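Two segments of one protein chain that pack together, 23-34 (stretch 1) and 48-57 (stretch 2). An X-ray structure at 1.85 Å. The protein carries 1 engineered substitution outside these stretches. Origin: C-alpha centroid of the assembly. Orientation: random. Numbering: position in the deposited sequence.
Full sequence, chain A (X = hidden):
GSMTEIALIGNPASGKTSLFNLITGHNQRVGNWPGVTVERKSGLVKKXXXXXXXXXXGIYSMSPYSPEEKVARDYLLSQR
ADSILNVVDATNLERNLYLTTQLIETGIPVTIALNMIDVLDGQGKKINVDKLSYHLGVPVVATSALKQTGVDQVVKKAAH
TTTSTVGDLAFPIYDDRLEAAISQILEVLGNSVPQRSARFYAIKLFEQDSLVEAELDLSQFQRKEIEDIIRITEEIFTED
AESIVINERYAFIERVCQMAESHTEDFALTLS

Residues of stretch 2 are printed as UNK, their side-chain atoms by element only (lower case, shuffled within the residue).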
# COMPACT_ATOMS: atom_id res chain seq x y z
N ILE A 23 -3.53 -1.86 19.99
CA ILE A 23 -4.37 -2.90 19.42
C ILE A 23 -4.07 -4.28 20.01
O ILE A 23 -5.01 -5.05 20.23
CB ILE A 23 -4.21 -2.98 17.87
CG1 ILE A 23 -4.75 -1.72 17.20
CG2 ILE A 23 -4.97 -4.19 17.31
CD1 ILE A 23 -4.21 -1.50 15.80
N THR A 24 -2.79 -4.56 20.25
CA THR A 24 -2.34 -5.86 20.75
C THR A 24 -2.04 -5.90 22.25
O THR A 24 -1.97 -7.00 22.82
CB THR A 24 -1.06 -6.35 20.02
OG1 THR A 24 0.06 -5.51 20.33
CG2 THR A 24 -1.31 -6.42 18.52
N GLY A 25 -1.87 -4.74 22.88
CA GLY A 25 -1.45 -4.69 24.28
C GLY A 25 -0.05 -5.27 24.43
O GLY A 25 0.77 -5.20 23.51
N HIS A 26 0.22 -5.85 25.59
CA HIS A 26 1.55 -6.41 25.88
C HIS A 26 1.79 -7.81 25.28
O HIS A 26 2.91 -8.32 25.38
CB HIS A 26 1.80 -6.43 27.40
CG HIS A 26 1.64 -5.09 28.05
ND1 HIS A 26 2.68 -4.20 28.21
CD2 HIS A 26 0.55 -4.49 28.58
CE1 HIS A 26 2.24 -3.11 28.81
NE2 HIS A 26 0.95 -3.26 29.05
N ASN A 27 0.76 -8.42 24.68
CA ASN A 27 0.89 -9.75 24.04
C ASN A 27 1.42 -9.73 22.61
O ASN A 27 0.63 -9.75 21.66
CB ASN A 27 -0.46 -10.49 24.02
CG ASN A 27 -0.76 -11.24 25.30
OD1 ASN A 27 0.13 -11.83 25.93
ND2 ASN A 27 -2.03 -11.23 25.70
N GLN A 28 2.74 -9.70 22.46
CA GLN A 28 3.37 -9.72 21.14
C GLN A 28 4.43 -10.81 21.01
O GLN A 28 4.94 -11.33 22.00
CB GLN A 28 3.99 -8.36 20.83
CG GLN A 28 5.07 -7.91 21.79
CD GLN A 28 5.74 -6.63 21.33
OE1 GLN A 28 5.06 -5.68 20.94
NE2 GLN A 28 7.07 -6.60 21.38
N ARG A 29 4.74 -11.13 19.76
CA ARG A 29 5.75 -12.11 19.39
C ARG A 29 6.76 -11.41 18.50
O ARG A 29 6.37 -10.79 17.51
CB ARG A 29 5.06 -13.26 18.66
CG ARG A 29 5.97 -14.34 18.20
CD ARG A 29 5.22 -15.66 18.10
NE ARG A 29 3.96 -15.56 17.37
CZ ARG A 29 3.82 -15.69 16.05
NH1 ARG A 29 4.86 -15.92 15.24
NH2 ARG A 29 2.61 -15.59 15.51
N VAL A 30 8.05 -11.49 18.85
CA VAL A 30 9.11 -10.80 18.12
C VAL A 30 10.23 -11.76 17.70
O VAL A 30 10.66 -12.62 18.46
CB VAL A 30 9.73 -9.65 18.96
CG1 VAL A 30 10.83 -8.94 18.19
CG2 VAL A 30 8.66 -8.66 19.35
N GLY A 31 10.68 -11.60 16.46
CA GLY A 31 11.78 -12.40 15.90
C GLY A 31 12.40 -11.64 14.74
O GLY A 31 12.42 -10.41 14.75
N ASN A 32 12.90 -12.36 13.75
CA ASN A 32 13.41 -11.76 12.53
C ASN A 32 12.76 -12.41 11.32
O ASN A 32 12.29 -13.55 11.39
CB ASN A 32 14.93 -11.89 12.42
CG ASN A 32 15.39 -13.34 12.29
OD1 ASN A 32 15.35 -14.10 13.26
ND2 ASN A 32 15.82 -13.72 11.09
N TRP A 33 12.74 -11.68 10.21
CA TRP A 33 12.27 -12.25 8.95
C TRP A 33 13.35 -13.21 8.45
O TRP A 33 14.55 -12.96 8.64
CB TRP A 33 11.92 -11.18 7.93
CG TRP A 33 10.67 -10.45 8.29
CD1 TRP A 33 10.58 -9.30 9.00
CD2 TRP A 33 9.33 -10.82 7.96
NE1 TRP A 33 9.27 -8.93 9.15
CE2 TRP A 33 8.47 -9.85 8.52
CE3 TRP A 33 8.76 -11.90 7.26
CZ2 TRP A 33 7.08 -9.90 8.40
CZ3 TRP A 33 7.37 -11.96 7.14
CH2 TRP A 33 6.55 -10.96 7.71
N PRO A 34 12.95 -14.32 7.81
CA PRO A 34 13.95 -15.32 7.45
C PRO A 34 15.07 -14.80 6.55
O PRO A 34 14.81 -14.06 5.59
CB PRO A 34 13.13 -16.40 6.72
CG PRO A 34 11.76 -16.19 7.13
CD PRO A 34 11.58 -14.76 7.48
N UNK A 48 -10.18 -8.98 20.09
CA UNK A 48 -10.67 -10.02 19.18
C UNK A 48 -9.50 -10.93 18.76
O UNK A 48 -8.83 -10.69 17.77
c UNK A 48 -12.05 -10.45 17.10
c UNK A 48 -11.39 -9.41 17.98
o UNK A 48 -11.85 -11.66 17.26
n UNK A 48 -12.84 -9.98 16.15
N UNK A 49 -9.29 -12.00 19.52
CA UNK A 49 -8.12 -12.86 19.34
C UNK A 49 -8.16 -13.71 18.07
O UNK A 49 -7.17 -14.35 17.73
c UNK A 49 -7.90 -13.71 20.59
c UNK A 49 -6.19 -12.45 22.04
n UNK A 49 -4.57 -11.46 23.68
c UNK A 49 -7.63 -12.90 21.87
c UNK A 49 -5.99 -11.83 23.40
N UNK A 50 -9.30 -13.73 17.38
CA UNK A 50 -9.39 -14.27 16.02
C UNK A 50 -8.68 -13.41 14.96
O UNK A 50 -8.53 -13.85 13.82
c UNK A 50 -11.52 -15.63 16.29
o UNK A 50 -10.83 -16.63 16.56
o UNK A 50 -12.74 -15.56 16.54
c UNK A 50 -10.85 -14.46 15.59
N UNK A 51 -8.27 -12.19 15.31
CA UNK A 51 -7.56 -11.29 14.40
C UNK A 51 -6.09 -11.22 14.78
O UNK A 51 -5.75 -10.97 15.94
c UNK A 51 -8.16 -9.88 14.46
c UNK A 51 -10.22 -10.31 13.05
c UNK A 51 -10.00 -8.22 14.41
c UNK A 51 -9.67 -9.70 14.33
N UNK A 52 -5.21 -11.42 13.80
CA UNK A 52 -3.78 -11.27 14.04
C UNK A 52 -3.23 -10.07 13.27
O UNK A 52 -3.52 -9.92 12.08
c UNK A 52 -0.87 -13.83 13.84
o UNK A 52 -0.98 -14.45 12.77
o UNK A 52 -0.26 -14.28 14.83
c UNK A 52 -1.53 -12.46 13.94
c UNK A 52 -3.02 -12.52 13.63
N UNK A 53 -2.45 -9.25 13.96
CA UNK A 53 -1.79 -8.10 13.35
C UNK A 53 -0.36 -8.53 13.01
O UNK A 53 0.42 -8.91 13.89
c UNK A 53 -1.76 -6.89 14.29
c UNK A 53 -4.22 -6.36 13.75
c UNK A 53 -3.17 -6.57 14.81
c UNK A 53 -1.14 -5.69 13.62
N UNK A 54 -0.04 -8.48 11.72
CA UNK A 54 1.32 -8.66 11.27
C UNK A 54 1.89 -7.27 11.11
O UNK A 54 1.53 -6.55 10.16
c UNK A 54 3.65 -10.42 10.35
n UNK A 54 4.65 -9.77 10.95
c UNK A 54 2.79 -9.62 9.40
c UNK A 54 1.37 -9.42 9.93
o UNK A 54 3.40 -11.59 10.55
N UNK A 55 2.76 -6.87 12.03
CA UNK A 55 3.46 -5.61 11.87
C UNK A 55 4.41 -5.78 10.68
O UNK A 55 4.92 -6.88 10.41
c UNK A 55 4.70 -3.76 13.09
c UNK A 55 4.22 -5.20 13.13
o UNK A 55 3.93 -2.87 12.68
o UNK A 55 5.86 -3.52 13.47
N UNK A 56 4.59 -4.69 9.95
CA UNK A 56 5.55 -4.63 8.86
C UNK A 56 6.42 -3.42 9.11
O UNK A 56 5.97 -2.47 9.75
c UNK A 56 4.89 -7.02 6.96
c UNK A 56 3.31 -5.51 5.74
c UNK A 56 4.01 -5.77 7.08
c UNK A 56 4.82 -4.55 7.51
N UNK A 57 7.68 -3.44 8.62
CA UNK A 57 8.59 -2.31 8.87
C UNK A 57 8.02 -1.01 8.32
O UNK A 57 7.36 -1.02 7.28
c UNK A 57 9.74 -4.08 7.71
c UNK A 57 8.31 -4.50 7.80
c UNK A 57 9.86 -2.68 8.08
O HOH W 1 -3.49 -9.27 22.29
O HOH W 2 7.43 -7.26 11.30

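Position 48 carries four side-chain atoms: two carbons, the second bearing one oxygen and one nitrogen. This is a short amide, and nothing of stretch 1 is in reach. It is Asn48. It opens a type I turn that runs to position 51. Its OD1 accepts a hydrogen bond from the backbone N of position 50 at 3.3 Å. Its backbone O accepts another from N of position 51 at 2.9 Å.

Position 49 has four carbons in a row ending in nitrogen. That nitrogen lies close to the side chain of Asn27. The residue is Lys49. Its CA-to-CB bond points sideways, but the long chain brings its end nearer to stretch 1. NZ of Lys49 donates to water 1 at 2.8 Å, and the same water donates to O of Thr24 at 2.8 Å. The water thus links the amine to the end of the helix in stretch 1.

Position 50 has two carbons, the second carrying two oxygens. It is a short carboxylate, exposed and out of reach of stretch 1, on the corner where the chain turns. It is Asp50.

Position 51 has four carbons forked at the second. They are out of reach of stretch 1. It is Leu51, and it is buried. Its CB is 7.1 Å from CG2 of Ile23.

Position 52 has three carbons, the third carrying two oxygens. One oxygen meets the guanidinium of Arg29. This longer carboxylate is Glu52. CA-to-CB points away from stretch 1, yet the extended chain, t at both chi1 and chi2, ends nearer. Its OE1 lies 3.2 Å from NH2 of Arg29, in a salt bridge. The oxygen sits at the edge of the guanidinium, near its plane.

Position 53 has four carbons, forked at the first, with one arm two carbons long. They lie against Ile23 and Thr24. This is Ile53, and it points toward stretch 1. Its CG1 is 3.9 Å from CG2 of Ile23 and 4.2 Å from CG2 of Thr24.

Position 54 has three carbons, the third carrying one oxygen and one nitrogen. The nitrogen approaches the ring of Trp33. It is the longer amide, Gln54. Its NE2 donates to O of position 55 at 3.0 Å, with a nearly straight angle. The same NE2 lies 3.5 Å from CZ2 of Trp33.

Position 55 has two carbons, the second carrying two oxygens. The side chain touches nothing on stretch 1. It is Asp55. Both carboxylate oxygens are hydrogen-bonded elsewhere in the structure. Water 2 lies 2.7 Å from O of Asp55 and can donate to it; NE1 of Trp33 is 3.3 Å from that water.

Position 56 has four carbons forked at the second. One touches the Trp33 ring. It is Leu56. Its CD2 is 3.9 Å from CZ2 of Trp33.

Position 57 has three carbons closing a ring onto the backbone N, just short of contact with Trp33. It is Pro57. Its CD is 4.7 Å from NE1 of Trp33.

The contact is modest, burying 349 Å² in all. Ile53 packs against Ile23 and Thr24, while Trp33 lies against Gln54 and Leu56. The salt bridge adds a charged link. No clear direct hydrogen bond crosses between the stretches, but two waters bridge them.

Stretch 2 (48-57) NKDLEIQDLP
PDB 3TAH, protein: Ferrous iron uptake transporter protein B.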